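Local atomic coordinates of dTDP-4-amino-4,6-dideoxyglucose formyltransferase (Mycobacterium tuberculosis CAS/NITR204, PDB entry 5VYQ), a protein that probably transfers a formyl group from a folate cofactor to the amino group of the nucleotide-linked sugar dTDP-4-amino-4,6-dideoxyglucose. Residues A[61-65]-A[66-70]; A[91-95]-A[96-100]; A[156-159]-A[160-164]. One frame throughout, in Å; residues are numbered along the deposited sequence. Where two conformers were deposited one is given.

Contact 1. Residues A[61-65]-A[66-70]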
loop_
_atom_site.group_PDB
_atom_site.type_symbol
_atom_site.label_atom_id
_atom_site.label_comp_id
_atom_site.label_asym_id
_atom_site.label_seq_id
_atom_site.Cartn_x
_atom_site.Cartn_y
_atom_site.Cartn_z
ATOM N N PRO A 61 -20.231 -4.594 30.472
ATOM C CA PRO A 61 -20.000 -5.536 31.570
ATOM C C PRO A 61 -19.511 -6.877 31.072
ATOM O O PRO A 61 -19.786 -7.264 29.910
ATOM C CB PRO A 61 -21.360 -5.669 32.251
ATOM C CG PRO A 61 -22.349 -5.153 31.268
ATOM C CD PRO A 61 -21.648 -4.208 30.353
ATOM N N ARG A 62 -18.748 -7.528 31.930
ATOM C CA ARG A 62 -18.106 -8.800 31.581
ATOM C C ARG A 62 -18.807 -10.038 32.156
ATOM O O ARG A 62 -19.377 -10.017 33.261
ATOM C CB ARG A 62 -16.646 -8.771 31.989
ATOM C CG ARG A 62 -15.851 -7.610 31.408
ATOM C CD ARG A 62 -14.389 -7.712 31.775
ATOM N NE ARG A 62 -13.643 -6.705 31.021
ATOM C CZ ARG A 62 -13.151 -6.860 29.799
ATOM N NH1 ARG A 62 -13.270 -7.996 29.129
ATOM N NH2 ARG A 62 -12.500 -5.850 29.237
ATOM N N CYS A 63 -18.742 -11.144 31.407
ATOM C CA CYS A 63 -19.217 -12.429 31.877
ATOM C C CYS A 63 -18.270 -13.524 31.455
ATOM O O CYS A 63 -17.980 -13.690 30.259
ATOM C CB CYS A 63 -20.606 -12.688 31.310
ATOM S SG CYS A 63 -21.310 -14.287 31.777
ATOM N N ASP A 64 -17.750 -14.244 32.445
ATOM C CA ASP A 64 -16.866 -15.370 32.190
ATOM C C ASP A 64 -17.783 -16.573 32.060
ATOM O O ASP A 64 -18.238 -17.190 33.033
ATOM C CB ASP A 64 -15.837 -15.566 33.303
ATOM C CG ASP A 64 -14.873 -16.680 32.991
ATOM O OD1 ASP A 64 -15.280 -17.700 32.366
ATOM O OD2 ASP A 64 -13.711 -16.523 33.399
ATOM N N VAL A 65 -17.979 -16.965 30.806
ATOM C CA VAL A 65 -18.873 -18.006 30.432
ATOM C C VAL A 65 -18.535 -19.354 31.055
ATOM O O VAL A 65 -19.429 -20.084 31.462
ATOM C CB VAL A 65 -18.937 -17.988 28.884
ATOM C CG1 VAL A 65 -19.354 -19.300 28.289
ATOM C CG2 VAL A 65 -19.814 -16.835 28.440
ATOM N N ALA A 66 -17.256 -19.683 31.130
ATOM C CA ALA A 66 -16.835 -20.932 31.720
ATOM C C ALA A 66 -17.157 -20.984 33.221
ATOM O O ALA A 66 -17.568 -22.009 33.718
ATOM C CB ALA A 66 -15.350 -21.146 31.475
ATOM N N GLU A 67 -16.967 -19.894 33.942
ATOM C CA GLU A 67 -17.275 -19.911 35.365
ATOM C C GLU A 67 -18.782 -19.852 35.634
ATOM O O GLU A 67 -19.226 -20.330 36.676
ATOM C CB GLU A 67 -16.613 -18.736 36.088
ATOM C CG GLU A 67 -15.097 -18.697 35.965
ATOM C CD GLU A 67 -14.462 -17.536 36.720
ATOM O OE1 GLU A 67 -13.266 -17.657 37.085
ATOM O OE2 GLU A 67 -15.130 -16.499 36.955
ATOM N N ARG A 68 -19.552 -19.263 34.721
ATOM C CA ARG A 68 -20.949 -18.959 34.983
ATOM C C ARG A 68 -21.946 -19.869 34.266
ATOM O O ARG A 68 -23.147 -19.560 34.258
ATOM C CB ARG A 68 -21.226 -17.502 34.599
ATOM C CG ARG A 68 -20.437 -16.484 35.403
ATOM C CD ARG A 68 -21.171 -16.161 36.701
ATOM N NE ARG A 68 -21.359 -17.247 37.647
ATOM C CZ ARG A 68 -20.461 -17.643 38.551
ATOM N NH1 ARG A 68 -19.263 -17.090 38.617
ATOM N NH2 ARG A 68 -20.764 -18.612 39.400
ATOM N N VAL A 69 -21.476 -21.001 33.746
ATOM C CA VAL A 69 -22.314 -21.917 32.948
ATOM C C VAL A 69 -23.620 -22.286 33.642
ATOM O O VAL A 69 -24.724 -22.263 33.029
ATOM C CB VAL A 69 -21.612 -23.259 32.610
ATOM C CG1 VAL A 69 -22.502 -24.132 31.739
ATOM C CG2 VAL A 69 -20.275 -23.050 31.934
ATOM N N ALA A 70 -23.530 -22.668 34.919
ATOM C CA ALA A 70 -24.726 -23.108 35.571
ATOM C C ALA A 70 -25.793 -22.029 35.684
ATOM O O ALA A 70 -26.990 -22.281 35.505
ATOM C CB ALA A 70 -24.412 -23.694 36.935
#
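Asp64 and Val65 take the chain from an extended loop into helix 65-75, and the first turn is closed by Arg68 N donating to Asp64 O over 3.0 Å, with a weak second branch to Val65 O. Asp64 stands at the N-cap. With CG anti to its own backbone N (chi1 -176°), the carboxylate swings forward over the start of the helix, where OD1 accepts from Glu67 N at 3.2 Å. The N-H is well aimed (160° at the hydrogen), yet it reaches OD1 from above the carboxylate plane, 59° out of it. Gln86 grips the same cap from outside: its NE2 also donates to Asp64 OD1, while its OE1 receives Val65 N, so one amide ties both residues.

The extended Glu67 side chain crosses that of Asp64 at about a right angle. Its CG lies 3.6 Å from Asp64 CG, and the two carboxylates are stacked with nearly parallel planes, Asp64 OD2 being 3.8 Å from Glu67 OE2. On the neighbouring flank, Arg68 CG rests 3.3 Å from Asp64 O before its bent chain turns away to a salt bridge with Glu71. Cys63 adds a looser touch, its SG 4.3 Å from Arg68 CB.

Two carboxylates, both probably charged, thus lie stacked at the surface. The Glu67 N-H and the Gln86 amide should stabilise a negative Asp64, whereas the stacked Glu67 carboxylate would work against it and might raise the proton affinity of either acid.

Contact 2. Residues A[91-95]-A[96-100]. With FON (N-{[4-({[(6R)-2-amino-5-formyl-4-oxo-1,4,5,6,7,8-hexahydropteridin-6-yl]methyl}amino)phenyl]carbonyl}-L-glutamic acid), chain C.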
loop_
_atom_site.group_PDB
_atom_site.type_symbol
_atom_site.label_atom_id
_atom_site.label_comp_id
_atom_site.label_asym_id
_atom_site.label_seq_id
_atom_site.Cartn_x
_atom_site.Cartn_y
_atom_site.Cartn_z
ATOM N N ALA A 91 -21.066 -27.959 28.692
ATOM C CA ALA A 91 -22.225 -27.850 29.581
ATOM C C ALA A 91 -23.157 -26.689 29.188
ATOM O O ALA A 91 -24.365 -26.734 29.429
ATOM C CB ALA A 91 -21.812 -27.717 31.037
ATOM N N LEU A 92 -22.597 -25.653 28.584
ATOM C CA LEU A 92 -23.380 -24.516 28.181
ATOM C C LEU A 92 -24.122 -24.877 26.911
ATOM O O LEU A 92 -25.338 -24.776 26.881
ATOM C CB LEU A 92 -22.507 -23.286 27.942
ATOM C CG LEU A 92 -23.239 -22.046 27.424
ATOM C CD1 LEU A 92 -24.335 -21.623 28.392
ATOM C CD2 LEU A 92 -22.259 -20.897 27.235
ATOM N N ILE A 93 -23.400 -25.367 25.899
ATOM C CA ILE A 93 -24.035 -25.651 24.629
ATOM C C ILE A 93 -25.036 -26.810 24.716
ATOM O O ILE A 93 -26.022 -26.827 23.985
ATOM C CB ILE A 93 -23.036 -25.861 23.507
ATOM C CG1 ILE A 93 -22.142 -27.032 23.763
ATOM C CG2 ILE A 93 -22.209 -24.593 23.261
ATOM C CD1 ILE A 93 -21.343 -27.423 22.526
ATOM N N ASP A 94 -24.791 -27.705 25.651
ATOM C CA ASP A 94 -25.643 -28.864 25.847
ATOM C C ASP A 94 -26.869 -28.527 26.685
ATOM O O ASP A 94 -27.853 -29.318 26.629
ATOM C CB ASP A 94 -24.921 -30.030 26.544
ATOM C CG ASP A 94 -23.721 -30.601 25.787
ATOM O OD1 ASP A 94 -23.557 -30.358 24.559
ATOM O OD2 ASP A 94 -22.979 -31.365 26.438
ATOM N N GLY A 95 -26.829 -27.407 27.432
ATOM C CA GLY A 95 -27.893 -27.092 28.402
ATOM C C GLY A 95 -28.812 -25.944 28.035
ATOM O O GLY A 95 -29.844 -25.700 28.703
ATOM N N VAL A 96 -28.476 -25.214 26.975
ATOM C CA VAL A 96 -29.346 -24.144 26.492
ATOM C C VAL A 96 -29.087 -23.954 24.994
ATOM O O VAL A 96 -27.949 -24.170 24.562
ATOM C CB VAL A 96 -29.168 -22.842 27.275
ATOM C CG1 VAL A 96 -27.732 -22.311 27.139
ATOM C CG2 VAL A 96 -30.271 -21.839 26.887
ATOM N N ARG A 97 -30.111 -23.547 24.251
ATOM C CA ARG A 97 -29.918 -23.291 22.808
ATOM C C ARG A 97 -28.943 -22.143 22.629
ATOM O O ARG A 97 -29.143 -21.058 23.160
ATOM C CB ARG A 97 -31.261 -22.974 22.143
ATOM C CG ARG A 97 -31.170 -22.946 20.613
ATOM C CD ARG A 97 -32.547 -23.052 19.983
ATOM N NE ARG A 97 -33.485 -22.039 20.486
ATOM C CZ ARG A 97 -33.724 -20.864 19.924
ATOM N NH1 ARG A 97 -34.549 -20.007 20.492
ATOM N NH2 ARG A 97 -33.147 -20.520 18.786
ATOM N N CYS A 98 -27.854 -22.389 21.888
ATOM C CA CYS A 98 -26.852 -21.376 21.662
ATOM C C CYS A 98 -26.727 -21.195 20.149
ATOM O O CYS A 98 -26.701 -22.175 19.385
ATOM C CB CYS A 98 -25.478 -21.787 22.216
ATOM S SG CYS A 98 -25.398 -21.960 24.021
ATOM N N VAL A 99 -26.656 -19.940 19.739
ATOM C CA VAL A 99 -26.610 -19.570 18.332
ATOM C C VAL A 99 -25.479 -18.589 18.143
ATOM O O VAL A 99 -25.314 -17.666 18.931
ATOM C CB VAL A 99 -27.973 -18.958 17.925
ATOM C CG1 VAL A 99 -27.958 -18.330 16.541
ATOM C CG2 VAL A 99 -29.023 -20.044 17.940
ATOM N N ASN A 100 -24.720 -18.793 17.071
ATOM C CA ASN A 100 -23.599 -17.979 16.679
ATOM C C ASN A 100 -23.910 -17.177 15.428
ATOM O O ASN A 100 -24.554 -17.670 14.508
ATOM C CB ASN A 100 -22.418 -18.906 16.378
ATOM C CG ASN A 100 -21.116 -18.168 16.215
ATOM O OD1 ASN A 100 -20.816 -17.219 16.949
ATOM N ND2 ASN A 100 -20.269 -18.659 15.311
HETATM N N1 FON C . -18.053 -22.041 21.204
HETATM C C2 FON C . -18.194 -23.169 20.517
HETATM N NA2 FON C . -18.350 -24.332 21.212
HETATM N N3 FON C . -18.161 -23.142 19.174
HETATM C C4 FON C . -17.992 -22.005 18.456
HETATM O O4 FON C . -18.003 -22.016 17.202
HETATM C C4A FON C . -17.868 -20.734 19.189
HETATM N N5 FON C . -17.642 -19.469 18.621
HETATM C C6 FON C . -16.945 -18.518 19.502
HETATM C C7 FON C . -17.763 -18.400 20.791
HETATM N N8 FON C . -17.863 -19.710 21.387
HETATM C C8A FON C . -17.926 -20.830 20.644
HETATM C C9 FON C . -15.468 -18.893 19.758
HETATM N N10 FON C . -14.727 -18.791 18.505
HETATM C C11 FON C . -10.668 -19.618 18.116
HETATM C C12 FON C . -11.444 -19.291 17.004
HETATM C C13 FON C . -12.799 -19.018 17.160
HETATM C C14 FON C . -13.391 -19.048 18.417
HETATM C C15 FON C . -12.632 -19.372 19.536
HETATM C C16 FON C . -11.276 -19.658 19.378
HETATM C C FON C . -9.177 -19.916 17.919
HETATM O O FON C . -8.576 -19.690 16.846
HETATM N N FON C . -8.510 -20.412 18.966
HETATM C CA FON C . -7.068 -20.661 18.968
HETATM C CB FON C . -6.353 -19.940 20.122
HETATM C CG FON C . -6.593 -18.430 20.003
HETATM C CD FON C . -5.651 -17.517 20.762
HETATM O OE1 FON C . -4.511 -17.933 21.056
HETATM O OE2 FON C . -6.034 -16.348 21.031
HETATM C CT FON C . -6.829 -22.140 19.025
HETATM O O1 FON C . -5.686 -22.516 18.671
HETATM O O2 FON C . -7.756 -22.906 19.392
HETATM C CP1 FON C . -17.980 -19.201 17.431
HETATM O O3 FON C . -17.757 -18.105 16.929
HETATM O O HOH W 1 -26.375 -25.204 21.508
#
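Leu92 and Val96 lie side by side and point the same way, with Leu92 CD1 3.7 Å from Val96 CG1. The torsion of Val96 explains the fit: at chi1 61° CG1 sits between its backbone N and carbonyl carbon, which also sets that methyl 3.4 Å from Leu92 O. Leu92 O accepts two N-H groups in the turn, Gly95 N at 3.1 Å and Val96 N at 3.2 Å, the latter bond weak, with 134° at the hydrogen. Cys98 completes the first shell. Its CB is directed toward the helix, and SG touches Leu92 CG at 4.0 Å and, more loosely, Ile93 CG2 at 4.2 Å.

One shell further out, a water spans the turn, donating to Ile93 O at 3.0 Å and accepting from Cys98 N, so that Ile93 O and the backbone of the new strand are linked through solvent as well as by apolar contact. At the far end of the segment Asn100 reaches the bound folinic acid: ND2 comes within 3.0 Å of the formyl oxygen O3, while OD1 is hydrogen-bonded to Ser81 OG, a second-shell partner that should help fix how the amide is turned toward the bound cofactor analogue.

The turn joins the helix and second strand of the beta-alpha-beta unit formed by strand 78-82, helix 90-95 and strand 97-102. Val96 and Cys98 pack on Val79 of the first strand, strand 125-131 flanks the second antiparallel to it, and Leu92 faces Ile72 of helix 65-75.

Contact 3. Residues A[156-159]-A[160-164]. With 0FX (dTDP-4-amino-4,6-dideoxyglucose), chain D.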
loop_
_atom_site.group_PDB
_atom_site.type_symbol
_atom_site.label_atom_id
_atom_site.label_comp_id
_atom_site.label_asym_id
_atom_site.label_seq_id
_atom_site.Cartn_x
_atom_site.Cartn_y
_atom_site.Cartn_z
ATOM N N GLY A 156 -9.978 -5.545 4.769
ATOM C CA GLY A 156 -10.712 -4.462 5.421
ATOM C C GLY A 156 -11.975 -4.090 4.657
ATOM O O GLY A 156 -13.025 -3.880 5.234
ATOM N N SER A 157 -11.903 -4.014 3.334
ATOM C CA SER A 157 -13.056 -3.615 2.560
ATOM C C SER A 157 -14.128 -4.713 2.562
ATOM O O SER A 157 -15.319 -4.408 2.633
ATOM C CB SER A 157 -12.705 -3.172 1.158
ATOM O OG SER A 157 -12.146 -4.194 0.352
ATOM N N VAL A 158 -13.718 -5.972 2.492
ATOM C CA VAL A 158 -14.686 -7.081 2.558
ATOM C C VAL A 158 -15.356 -7.110 3.938
ATOM O O VAL A 158 -16.577 -7.240 4.066
ATOM C CB VAL A 158 -14.069 -8.431 2.243
ATOM C CG1 VAL A 158 -15.061 -9.574 2.529
ATOM C CG2 VAL A 158 -13.544 -8.442 0.809
ATOM N N TYR A 159 -14.561 -6.954 4.982
ATOM C CA TYR A 159 -15.058 -7.034 6.353
ATOM C C TYR A 159 -16.123 -5.968 6.613
ATOM O O TYR A 159 -17.137 -6.254 7.246
ATOM C CB TYR A 159 -13.895 -6.845 7.324
ATOM C CG TYR A 159 -14.259 -7.171 8.749
ATOM C CD1 TYR A 159 -14.478 -8.457 9.176
ATOM C CD2 TYR A 159 -14.469 -6.148 9.641
ATOM C CE1 TYR A 159 -14.834 -8.726 10.498
ATOM C CE2 TYR A 159 -14.854 -6.383 10.946
ATOM C CZ TYR A 159 -15.032 -7.678 11.366
ATOM O OH TYR A 159 -15.371 -7.939 12.657
ATOM N N ALA A 160 -15.942 -4.765 6.096
ATOM C CA ALA A 160 -16.920 -3.715 6.279
ATOM C C ALA A 160 -18.250 -4.125 5.665
ATOM O O ALA A 160 -19.317 -3.945 6.292
ATOM C CB ALA A 160 -16.422 -2.405 5.705
ATOM N N ARG A 161 -18.216 -4.763 4.496
ATOM C CA ARG A 161 -19.444 -5.278 3.898
ATOM C C ARG A 161 -20.006 -6.459 4.699
ATOM O O ARG A 161 -21.230 -6.585 4.865
ATOM C CB ARG A 161 -19.251 -5.645 2.418
ATOM C CG ARG A 161 -18.882 -4.447 1.524
ATOM C CD ARG A 161 -19.143 -4.585 0.027
ATOM N NE ARG A 161 -18.542 -5.783 -0.535
ATOM C CZ ARG A 161 -17.271 -5.862 -0.904
ATOM N NH1 ARG A 161 -16.815 -7.003 -1.359
ATOM N NH2 ARG A 161 -16.450 -4.804 -0.780
ATOM N N LEU A 162 -19.145 -7.325 5.225
ATOM C CA LEU A 162 -19.606 -8.383 6.124
ATOM C C LEU A 162 -20.374 -7.878 7.334
ATOM O O LEU A 162 -21.401 -8.463 7.708
ATOM C CB LEU A 162 -18.472 -9.312 6.584
ATOM C CG LEU A 162 -17.785 -10.079 5.477
ATOM C CD1 LEU A 162 -16.626 -10.874 6.078
ATOM C CD2 LEU A 162 -18.695 -11.048 4.796
ATOM N N MET A 163 -19.953 -6.756 7.895
ATOM C CA MET A 163 -20.665 -6.217 9.055
ATOM C C MET A 163 -22.037 -5.684 8.598
ATOM O O MET A 163 -23.009 -5.790 9.362
ATOM C CB MET A 163 -19.856 -5.133 9.727
ATOM C CG MET A 163 -18.525 -5.589 10.323
ATOM S SD MET A 163 -18.668 -6.868 11.558
ATOM C CE MET A 163 -18.666 -8.338 10.562
ATOM N N ASP A 164 -22.156 -5.104 7.409
ATOM C CA ASP A 164 -23.466 -4.663 6.900
ATOM C C ASP A 164 -24.359 -5.882 6.669
ATOM O O ASP A 164 -25.531 -5.853 7.008
ATOM C CB ASP A 164 -23.350 -3.897 5.581
ATOM C CG ASP A 164 -22.702 -2.525 5.736
ATOM O OD1 ASP A 164 -22.759 -1.944 6.813
ATOM O OD2 ASP A 164 -22.121 -2.029 4.757
HETATM O O4P 0FX D . -14.657 -10.347 13.403
HETATM P P2 0FX D . -14.174 -10.889 14.704
HETATM O O3P 0FX D . -14.916 -10.433 15.940
HETATM O O1G 0FX D . -14.162 -12.479 14.421
HETATM C C1G 0FX D . -13.303 -13.371 15.108
HETATM C C2G 0FX D . -13.178 -14.624 14.232
HETATM O O2G 0FX D . -12.693 -14.177 12.958
HETATM C C3G 0FX D . -14.569 -15.249 14.031
HETATM O O3G 0FX D . -14.538 -16.322 13.057
HETATM C C4G 0FX D . -15.144 -15.618 15.393
HETATM N N4A 0FX D . -16.504 -16.152 15.144
HETATM C C5G 0FX D . -15.166 -14.368 16.274
HETATM C C6G 0FX D . -15.439 -14.810 17.710
HETATM O O5G 0FX D . -13.896 -13.700 16.371
HETATM O OPP 0FX D . -12.600 -10.621 14.910
HETATM P P 0FX D . -11.817 -9.253 15.262
HETATM O O1P 0FX D . -10.709 -9.645 16.162
HETATM O O2P 0FX D . -12.822 -8.192 15.630
HETATM O O5 0FX D . -11.181 -8.788 13.865
HETATM C C5 0FX D . -11.976 -8.261 12.828
HETATM C C4 0FX D . -11.162 -8.236 11.548
HETATM O O4 0FX D . -10.075 -7.332 11.734
HETATM C C3 0FX D . -10.470 -9.535 11.139
HETATM O O3 0FX D . -11.356 -10.363 10.375
HETATM C C2 0FX D . -9.282 -9.114 10.296
HETATM C C1 0FX D . -8.948 -7.814 10.994
HETATM N N11 0FX D . -7.830 -7.970 11.933
HETATM C C61 0FX D . -7.959 -8.024 13.275
HETATM C C51 0FX D . -6.854 -8.134 14.097
HETATM C C5A 0FX D . -7.047 -8.236 15.589
HETATM C C21 0FX D . -6.535 -7.880 11.428
HETATM O O21 0FX D . -6.391 -7.772 10.128
HETATM N N31 0FX D . -5.446 -7.994 12.189
HETATM C C41 0FX D . -5.601 -8.065 13.530
HETATM O O41 0FX D . -4.482 -8.151 14.277
#
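The Tyr159 ring is sandwiched between Met163 and the bound nucleotide sugar, a Met-aromatic contact made between residues four apart on helix 155-179. Over one face stands the methyl CE of Met163, 4.1 Å from the ring centroid and 27° off its normal, a CH-pi contact; Met163 SD approaches obliquely, 3.7 Å from Tyr159 CZ. Two bends in the methionine chain, at chi2 (-59°) and chi3, bring CE there. On the opposite face, C4 of the ligand's deoxyribose sits 3.8 Å above the plane, over its centre. Leu162 CD1 lies oblique to the ring, and the His225 ring meets it at about 55°. The other flat group, the Arg161 guanidinium, carries Val158 CA over one face, toward its rim, while NH1 forms a salt bridge with Asp153 and a hydrogen bond to Ala148 O.

Tyr159 OH donates to the phosphate oxygen O4P of the ligand at 2.6 Å. The contacts on both faces and this short bond should hold the phenol at the sugar-side phosphate, where His83 and Gln115 also bind the ligand. On the buried flank Val158 and Leu162 run side by side, Val158 CG1 4.0 Å from Leu162 CG, against Cys147 of strand 141-147.

Regular helical bonds set this spacing: Leu162 N donates to Val158 O at 2.8 Å, and Met163 N meets Tyr159 O at 2.9 Å, nearly along the C=O axis.

All three contacts are local and follow one another in series, so none nests or crosses and none closes a long loop. Contact 1 starts helix 65-75, strand 78-82 follows, and contact 2 then leads from helix 90-95 into strand 97-102. Those two touch, Val65 CG1 lying 3.5 Å from Leu92 CD2, which ties neighbouring helices together beside the mixed sheet. Contact 3, in helix 155-179 after the last strand of that sheet, lies across the chain's centre, its nearest atoms about 11 Å from contact 2 and about 17 Å from contact 1. The two ligands bring contacts 2 and 3 to one active site: Asn100 lies beside the formyl group and Tyr159 binds the sugar nucleotide.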